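Side-chain contacts in SusD superfamily protein (Bacteroides fragilis NCTC 9343, PDB 3NQP), which is a predicted outer-membrane member of the SusD family and probably binds sugars at the cell surface: residues A[388-393]-A[436-441]; A[416-419]-A[423-426]. All blocks are in the same frame, centred on the assembly; numbering follows the deposited sequence.

Contact 1: A[388-393]-A[436-441]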
loop_
_atom_site.group_PDB
_atom_site.type_symbol
_atom_site.label_atom_id
_atom_site.label_comp_id
_atom_site.label_asym_id
_atom_site.label_seq_id
_atom_site.Cartn_x
_atom_site.Cartn_y
_atom_site.Cartn_z
ATOM N N THR A 388 9.469 8.135 3.854
ATOM C CA THR A 388 8.508 9.207 4.046
ATOM C C THR A 388 9.223 10.443 4.685
ATOM O O THR A 388 9.000 11.592 4.261
ATOM C CB THR A 388 7.238 8.713 4.840
ATOM O OG1 THR A 388 6.683 7.519 4.235
ATOM C CG2 THR A 388 6.162 9.777 4.845
ATOM N N LEU A 389 10.093 10.208 5.674
ATOM C CA LEU A 389 10.919 11.264 6.272
ATOM C C LEU A 389 11.927 11.798 5.275
ATOM O O LEU A 389 12.220 12.984 5.282
ATOM C CB LEU A 389 11.631 10.741 7.522
ATOM C CG LEU A 389 10.757 10.667 8.776
ATOM C CD1 LEU A 389 11.386 9.841 9.886
ATOM C CD2 LEU A 389 10.416 12.043 9.260
ATOM N N ALA A 390 12.433 10.941 4.378
ATOM C CA ALA A 390 13.282 11.426 3.287
ATOM C C ALA A 390 12.539 12.451 2.395
ATOM O O ALA A 390 13.108 13.483 1.978
ATOM C CB ALA A 390 13.818 10.271 2.453
ATOM N N GLU A 391 11.285 12.141 2.071
ATOM C CA GLU A 391 10.481 13.034 1.255
ATOM C C GLU A 391 10.240 14.372 1.978
ATOM O O GLU A 391 10.348 15.421 1.363
ATOM C CB GLU A 391 9.165 12.373 0.876
ATOM C CG GLU A 391 8.314 13.220 -0.058
ATOM C CD GLU A 391 7.125 12.465 -0.581
ATOM O OE1 GLU A 391 7.223 11.216 -0.611
ATOM O OE2 GLU A 391 6.117 13.126 -0.951
ATOM N N ILE A 392 9.979 14.331 3.291
ATOM C CA ILE A 392 9.831 15.566 4.086
ATOM C C ILE A 392 11.152 16.361 4.035
ATOM O O ILE A 392 11.144 17.582 3.793
ATOM C CB ILE A 392 9.410 15.267 5.548
ATOM C CG1 ILE A 392 7.961 14.733 5.599
ATOM C CG2 ILE A 392 9.554 16.521 6.398
ATOM C CD1 ILE A 392 7.514 14.041 6.988
ATOM N N ALA A 393 12.279 15.663 4.221
ATOM C CA ALA A 393 13.604 16.263 4.131
ATOM C C ALA A 393 13.800 16.998 2.796
ATOM O O ALA A 393 14.259 18.156 2.744
ATOM C CB ALA A 393 14.735 15.159 4.333
ATOM N N LEU A 436 13.169 11.840 -7.238
ATOM C CA LEU A 436 13.199 10.622 -8.049
ATOM C C LEU A 436 13.941 9.471 -7.379
ATOM O O LEU A 436 13.551 8.315 -7.524
ATOM C CB LEU A 436 13.723 10.892 -9.450
ATOM C CG LEU A 436 12.915 11.883 -10.315
ATOM C CD1 LEU A 436 13.671 12.263 -11.596
ATOM C CD2 LEU A 436 11.444 11.366 -10.639
ATOM N N ALA A 437 15.010 9.786 -6.674
ATOM C CA ALA A 437 15.754 8.794 -5.904
ATOM C C ALA A 437 14.861 8.162 -4.817
ATOM O O ALA A 437 14.959 6.955 -4.562
ATOM C CB ALA A 437 17.046 9.416 -5.300
ATOM N N ILE A 438 13.985 8.956 -4.212
ATOM C CA ILE A 438 13.105 8.487 -3.128
ATOM C C ILE A 438 12.028 7.618 -3.779
ATOM O O ILE A 438 11.782 6.496 -3.338
ATOM C CB ILE A 438 12.478 9.641 -2.311
ATOM C CG1 ILE A 438 13.535 10.386 -1.465
ATOM C CG2 ILE A 438 11.330 9.118 -1.377
ATOM C CD1 ILE A 438 13.005 11.825 -0.983
ATOM N N LEU A 439 11.443 8.103 -4.875
ATOM C CA LEU A 439 10.451 7.300 -5.616
ATOM C C LEU A 439 11.030 5.971 -6.033
ATOM O O LEU A 439 10.414 4.935 -5.853
ATOM C CB LEU A 439 9.908 8.049 -6.852
ATOM C CG LEU A 439 9.063 7.252 -7.896
ATOM C CD1 LEU A 439 7.729 6.938 -7.348
ATOM C CD2 LEU A 439 8.943 8.062 -9.224
ATOM N N HIS A 440 12.230 5.998 -6.598
ATOM C CA HIS A 440 12.794 4.775 -7.171
ATOM C C HIS A 440 13.222 3.799 -6.072
ATOM O O HIS A 440 13.208 2.623 -6.293
ATOM C CB HIS A 440 13.936 5.083 -8.137
ATOM C CG HIS A 440 13.489 5.742 -9.414
ATOM N ND1 HIS A 440 14.323 6.546 -10.173
ATOM C CD2 HIS A 440 12.285 5.751 -10.040
ATOM C CE1 HIS A 440 13.647 6.996 -11.219
ATOM N NE2 HIS A 440 12.415 6.523 -11.170
ATOM N N GLU A 441 13.544 4.312 -4.878
ATOM C CA GLU A 441 13.784 3.445 -3.735
ATOM C C GLU A 441 12.483 2.822 -3.215
ATOM O O GLU A 441 12.450 1.667 -2.871
ATOM C CB GLU A 441 14.521 4.210 -2.625
ATOM C CG GLU A 441 15.371 3.293 -1.724
ATOM C CD GLU A 441 16.424 2.534 -2.466
ATOM O OE1 GLU A 441 17.034 3.113 -3.388
ATOM O OE2 GLU A 441 16.600 1.348 -2.151
#
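Ile438 makes the contact with one end of its side chain: the CD1 methyl sits over the face of the peptide joining Ala390 to Glu391. This is packing between two helices, 382-396 and 431-445, in the SusD family fold, whose regular structure is far more helix than strand. Three distances define the placement of Ile438 CD1: 3.4 Å to Ala390 O, 3.5 Å to Ala390 C and 3.5 Å to Glu391 N. Because they are nearly equal, the methyl rests on the flat peptide and does not press against a single atom. Ala390 CB flanks the same branch, 3.9 Å from both CG1 and CD1 of Ile438; a lone CB here is consistent with the close approach to the backbone. Glu391 CB stands farther off, 4.3 Å from Ile438 CD1. No hydrogen bond joins the two segments, which bury only about 130 Å² between them.

Further out, Tyr405 of helix 399-414 packs on Ala390, while Met459 touches both Glu391 and Ile438. The buried Glu391 carboxylate forms salt bridges with Arg458 and Lys216, which should help keep it ionised. The reach of Ile438 comes from its torsions: CG1 lies anti to the carbonyl carbon (chi1 -69°), and chi2 of 162° then extends the chain so that CD1 is the atom delivered to Ala390.

Contact 2: A[416-419]-A[423-426]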
loop_
_atom_site.group_PDB
_atom_site.type_symbol
_atom_site.label_atom_id
_atom_site.label_comp_id
_atom_site.label_asym_id
_atom_site.label_seq_id
_atom_site.Cartn_x
_atom_site.Cartn_y
_atom_site.Cartn_z
ATOM N N ASN A 416 25.501 -8.238 2.426
ATOM C CA ASN A 416 26.947 -8.398 2.467
ATOM C C ASN A 416 27.607 -7.847 1.212
ATOM O O ASN A 416 28.827 -7.727 1.181
ATOM C CB ASN A 416 27.348 -9.898 2.580
ATOM C CG ASN A 416 26.919 -10.518 3.878
ATOM O OD1 ASN A 416 26.853 -9.852 4.908
ATOM N ND2 ASN A 416 26.626 -11.812 3.839
ATOM N N ALA A 417 26.826 -7.577 0.162
ATOM C CA ALA A 417 27.373 -6.967 -1.051
ATOM C C ALA A 417 27.404 -5.415 -0.997
ATOM O O ALA A 417 27.829 -4.763 -1.949
ATOM C CB ALA A 417 26.595 -7.472 -2.298
ATOM N N TRP A 418 26.975 -4.817 0.104
ATOM C CA TRP A 418 26.945 -3.354 0.173
ATOM C C TRP A 418 28.317 -2.749 -0.008
ATOM O O TRP A 418 29.265 -3.154 0.651
ATOM C CB TRP A 418 26.439 -2.932 1.527
ATOM C CG TRP A 418 26.440 -1.458 1.826
ATOM C CD1 TRP A 418 27.134 -0.839 2.844
ATOM C CD2 TRP A 418 25.714 -0.418 1.157
ATOM N NE1 TRP A 418 26.865 0.491 2.856
ATOM C CE2 TRP A 418 25.996 0.786 1.835
ATOM C CE3 TRP A 418 24.818 -0.389 0.075
ATOM C CZ2 TRP A 418 25.440 2.010 1.454
ATOM C CZ3 TRP A 418 24.272 0.826 -0.301
ATOM C CH2 TRP A 418 24.571 2.009 0.397
ATOM N N ASP A 419 28.405 -1.770 -0.884
ATOM C CA ASP A 419 29.650 -1.139 -1.242
ATOM C C ASP A 419 29.290 0.279 -1.587
ATOM O O ASP A 419 28.640 0.512 -2.612
ATOM C CB ASP A 419 30.229 -1.839 -2.468
ATOM C CG ASP A 419 31.533 -1.201 -2.981
ATOM O OD1 ASP A 419 31.841 -0.045 -2.590
ATOM O OD2 ASP A 419 32.236 -1.892 -3.780
ATOM N N TYR A 423 26.992 1.740 -4.792
ATOM C CA TYR A 423 25.541 1.726 -4.482
ATOM C C TYR A 423 25.020 2.860 -3.615
ATOM O O TYR A 423 23.805 3.044 -3.514
ATOM C CB TYR A 423 25.173 0.356 -3.864
ATOM C CG TYR A 423 25.570 -0.820 -4.746
ATOM C CD1 TYR A 423 25.279 -0.818 -6.098
ATOM C CD2 TYR A 423 26.227 -1.913 -4.228
ATOM C CE1 TYR A 423 25.614 -1.853 -6.893
ATOM C CE2 TYR A 423 26.585 -2.988 -5.036
ATOM C CZ TYR A 423 26.297 -2.955 -6.363
ATOM O OH TYR A 423 26.688 -3.994 -7.206
ATOM N N ALA A 424 25.895 3.658 -3.009
ATOM C CA ALA A 424 25.435 4.689 -2.067
ATOM C C ALA A 424 24.903 5.881 -2.853
ATOM O O ALA A 424 25.430 6.200 -3.897
ATOM C CB ALA A 424 26.563 5.137 -1.143
ATOM N N TYR A 425 23.856 6.521 -2.349
ATOM C CA TYR A 425 23.336 7.752 -2.945
ATOM C C TYR A 425 24.140 8.976 -2.475
ATOM O O TYR A 425 24.205 9.249 -1.272
ATOM C CB TYR A 425 21.860 7.911 -2.558
ATOM C CG TYR A 425 21.194 9.133 -3.182
ATOM C CD1 TYR A 425 20.865 9.165 -4.549
ATOM C CD2 TYR A 425 20.900 10.243 -2.405
ATOM C CE1 TYR A 425 20.267 10.302 -5.114
ATOM C CE2 TYR A 425 20.317 11.373 -2.953
ATOM C CZ TYR A 425 20.015 11.409 -4.302
ATOM O OH TYR A 425 19.421 12.544 -4.822
ATOM N N PRO A 426 24.747 9.730 -3.406
ATOM C CA PRO A 426 25.518 10.882 -2.934
ATOM C C PRO A 426 24.562 12.028 -2.745
ATOM O O PRO A 426 23.596 12.148 -3.511
ATOM C CB PRO A 426 26.500 11.160 -4.091
ATOM C CG PRO A 426 25.785 10.658 -5.353
ATOM C CD PRO A 426 24.788 9.592 -4.887
#
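The side chains of Trp418 and Tyr423 run past each other in opposite directions, and each ring meets backbone or CB atoms of the partner segment instead of the other ring. The motif they flank is a short, N-capped helix, 420-423, in the surface connection between helices 399-414 and 431-445. Ala417 O lies in the plane of the Tyr423 ring, at its edge, 3.8 Å from CE2. The six-membered end of the indole meets Tyr423 and Ala424 obliquely: Trp418 CZ3 is 3.7 Å from Tyr423 CB, and Trp418 CH2 is 3.7 Å from Ala424 CA and 4.0 Å from Ala424 CB. Beyond the two segments, Tyr423 stacks with Tyr414, while Arg410 and Lys411 of helix 399-414 touch Trp418.

Asp419 holds the N-cap position of the short helix. Its side chain caps a backbone N of this helix, and its OD1 also bonds to Thr421 OG1. Its carbonyl serves the far end of the turn, where Tyr423 N donates to Asp419 O at 3.0 Å.

Trp418 CB points away from segment 423-426. With CG anti to the backbone N (chi1 175°), however, the indole swings back until its far end reaches Ala424, the residue at which the chain leaves helical geometry. Just before that exit, Tyr423 O is held by a hydrogen bond from Arg410 NH1.

How the contacts relate
From the N-terminal side, the chain runs through helix 382-396, which supplies segment 388-393, then along helix 399-414 into segment 416-419. Helix 420-423 carries it round to segment 423-426, so contact 2 closes a tight loop with three residues between its segments, fastening the two sides of this short connection. The chain then enters helix 431-445, where segment 436-441 returns to segment 388-393. Contact 1 thus ties helix 382-396 to helix 431-445 and closes a larger loop of 42 intervening residues that encloses contact 2; the two nest. Their centres are about 17 Å apart, yet they meet directly: Ala437 CB is 3.3 Å from Tyr425 CE1.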